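Putative tetR family transcriptional regulator (Streptomyces coelicolor A3, PDB 2Q24) probably binds cis-regulatory DNA through an N-terminal helix-turn-helix motif and acts as a TetR-family transcription factor. Local coordinates at residues P78-L81 with A82-P86. Sequence-based numbering, arbitrary orientation.
Sequences PGLL and AELPP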
ATOM      1  N   PRO B  78      -6.622  -7.680  -7.645  1.00 23.59           N
ATOM      2  CA  PRO B  78      -6.493  -8.307  -8.969  1.00 23.52           C
ATOM      3  C   PRO B  78      -6.984  -9.777  -9.017  1.00 23.08           C
ATOM      4  O   PRO B  78      -7.678 -10.167  -9.963  1.00 24.29           O
ATOM      5  CB  PRO B  78      -4.982  -8.170  -9.297  1.00 24.28           C
ATOM      6  CG  PRO B  78      -4.501  -7.011  -8.451  1.00 25.39           C
ATOM      7  CD  PRO B  78      -5.340  -7.108  -7.178  1.00 24.33           C
ATOM      8  N   GLY B  79      -6.597 -10.568  -8.026  1.00 23.55           N
ATOM      9  CA  GLY B  79      -7.006 -11.950  -7.972  1.00 23.78           C
ATOM     10  C   GLY B  79      -8.499 -12.105  -7.860  1.00 23.96           C
ATOM     11  O   GLY B  79      -9.088 -12.994  -8.518  1.00 23.88           O
ATOM     12  N   LEU B  80      -9.136 -11.268  -7.024  1.00 22.43           N
ATOM     13  CA  LEU B  80     -10.605 -11.352  -6.898  1.00 22.82           C
ATOM     14  C   LEU B  80     -11.320 -10.989  -8.213  1.00 23.20           C
ATOM     15  O   LEU B  80     -12.278 -11.659  -8.648  1.00 23.52           O
ATOM     16  CB  LEU B  80     -11.080 -10.489  -5.737  1.00 22.53           C
ATOM     17  CG  LEU B  80     -10.731 -11.013  -4.336  1.00 22.03           C
ATOM     18  CD1 LEU B  80     -11.081  -9.896  -3.295  1.00 24.24           C
ATOM     19  CD2 LEU B  80     -11.586 -12.329  -3.982  1.00 26.68           C
ATOM     20  N   LEU B  81     -10.807  -9.961  -8.888  1.00 23.11           N
ATOM     21  CA  LEU B  81     -11.376  -9.571 -10.189  1.00 24.38           C
ATOM     22  C   LEU B  81     -11.139 -10.584 -11.290  1.00 25.51           C
ATOM     23  O   LEU B  81     -11.936 -10.685 -12.247  1.00 25.67           O
ATOM     24  CB  LEU B  81     -10.888  -8.190 -10.618  1.00 23.04           C
ATOM     25  CG  LEU B  81     -11.497  -7.014  -9.833  1.00 24.09           C
ATOM     26  CD1 LEU B  81     -10.581  -5.823 -10.130  1.00 25.80           C
ATOM     27  CD2 LEU B  81     -12.980  -6.709 -10.210  1.00 23.96           C
ATOM     28  N   ALA B  82     -10.082 -11.372 -11.137  1.00 25.87           N
ATOM     29  CA  ALA B  82      -9.822 -12.478 -12.052  1.00 27.70           C
ATOM     30  C   ALA B  82     -10.785 -13.654 -11.857  1.00 27.91           C
ATOM     31  O   ALA B  82     -11.077 -14.370 -12.808  1.00 28.72           O
ATOM     32  CB  ALA B  82      -8.395 -12.952 -11.888  1.00 27.33           C
ATOM     33  N   GLU B  83     -11.298 -13.865 -10.647  1.00 26.94           N
ATOM     34  CA  GLU B  83     -12.116 -15.055 -10.356  1.00 27.96           C
ATOM     35  C   GLU B  83     -13.610 -14.821 -10.278  1.00 28.30           C
ATOM     36  O   GLU B  83     -14.383 -15.784 -10.319  1.00 29.32           O
ATOM     37  CB  GLU B  83     -11.753 -15.667  -9.002  1.00 28.55           C
ATOM     38  CG  GLU B  83     -10.331 -16.185  -8.875  1.00 31.90           C
ATOM     39  CD  GLU B  83      -9.962 -17.223  -9.924  1.00 35.18           C
ATOM     40  OE1 GLU B  83     -10.866 -18.003 -10.380  1.00 29.87           O
ATOM     41  OE2 GLU B  83      -8.757 -17.226 -10.315  1.00 37.06           O
ATOM     42  N   LEU B  84     -14.022 -13.582 -10.039  1.00 24.92           N
ATOM     43  CA  LEU B  84     -15.421 -13.273  -9.817  1.00 24.83           C
ATOM     44  C   LEU B  84     -15.926 -12.125 -10.691  1.00 24.90           C
ATOM     45  O   LEU B  84     -15.161 -11.214 -11.013  1.00 24.47           O
ATOM     46  CB  LEU B  84     -15.617 -12.817  -8.351  1.00 24.09           C
ATOM     47  CG  LEU B  84     -15.350 -13.873  -7.278  1.00 23.63           C
ATOM     48  CD1 LEU B  84     -15.376 -13.168  -5.908  1.00 21.10           C
ATOM     49  CD2 LEU B  84     -16.458 -15.007  -7.360  1.00 21.62           C
ATOM     50  N   PRO B  85     -17.232 -12.144 -11.018  1.00 24.14           N
ATOM     51  CA  PRO B  85     -17.827 -10.975 -11.679  1.00 24.17           C
ATOM     52  C   PRO B  85     -17.577  -9.779 -10.759  1.00 23.54           C
ATOM     53  O   PRO B  85     -17.497  -9.945  -9.514  1.00 23.31           O
ATOM     54  CB  PRO B  85     -19.319 -11.300 -11.680  1.00 24.58           C
ATOM     55  CG  PRO B  85     -19.410 -12.787 -11.487  1.00 26.60           C
ATOM     56  CD  PRO B  85     -18.240 -13.168 -10.671  1.00 24.75           C
ATOM     57  N   PRO B  86     -17.354  -8.577 -11.339  1.00 23.42           N
ATOM     58  CA  PRO B  86     -16.803  -7.509 -10.515  1.00 23.70           C
ATOM     59  C   PRO B  86     -17.620  -7.052  -9.327  1.00 22.28           C
ATOM     60  O   PRO B  86     -17.011  -6.770  -8.292  1.00 22.65           O
ATOM     61  CB  PRO B  86     -16.526  -6.363 -11.499  1.00 23.81           C
ATOM     62  CG  PRO B  86     -17.325  -6.677 -12.696  1.00 24.72           C
ATOM     63  CD  PRO B  86     -17.453  -8.197 -12.760  1.00 23.51           C
TER
HETATM   64  O   HOH W   1      -7.480 -15.203  -9.425  1.00 35.52           O
HETATM   65  O   HOH W   2     -14.261  -9.433 -12.590  1.00 26.17           O
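Leu80 O takes two backbone bonds where the short helix 77-83 runs out: Leu84 N lies 2.9 Å from it, nearly in line with the C=O bond, whereas Glu83 N, at 3.1 Å from Leu80 O, sits above the carbonyl plane. Two residues earlier, Pro78 O accepts from Ala82 N at 2.9 Å. Gly79 O receives weak bonds from Ala82 N and Glu83 N.

Two waters extend this backbone network. Glu83 CG, anti to its carbonyl carbon (chi1 -63°), lies 3.4 Å from Gly79 O; beyond it the carboxylate points outward. One water donates to both Gly79 O and Glu83 OE2, its oxygen 2.6 Å from OE2. The other donates to Leu81 O and Leu84 O, bridging two acceptors 3.5 Å apart.

Among apolar groups, Leu81 crosses Pro86 at about a right angle, CD2 meeting Pro86 CB at 3.8 Å. Leu80 CD2 comes within 4.3 Å of Leu84 CD1, while Leu80 also packs on Trp93.

This is a surface turn between two helices: Leu84 leaves helical geometry and Pro85 N-caps helix 86-106. Water supplies donors to Leu81 O and Leu84 O where helical bonding stops, and the Leu81-Pro86 contact joins both helix ends against Ala139 of helix 125-142.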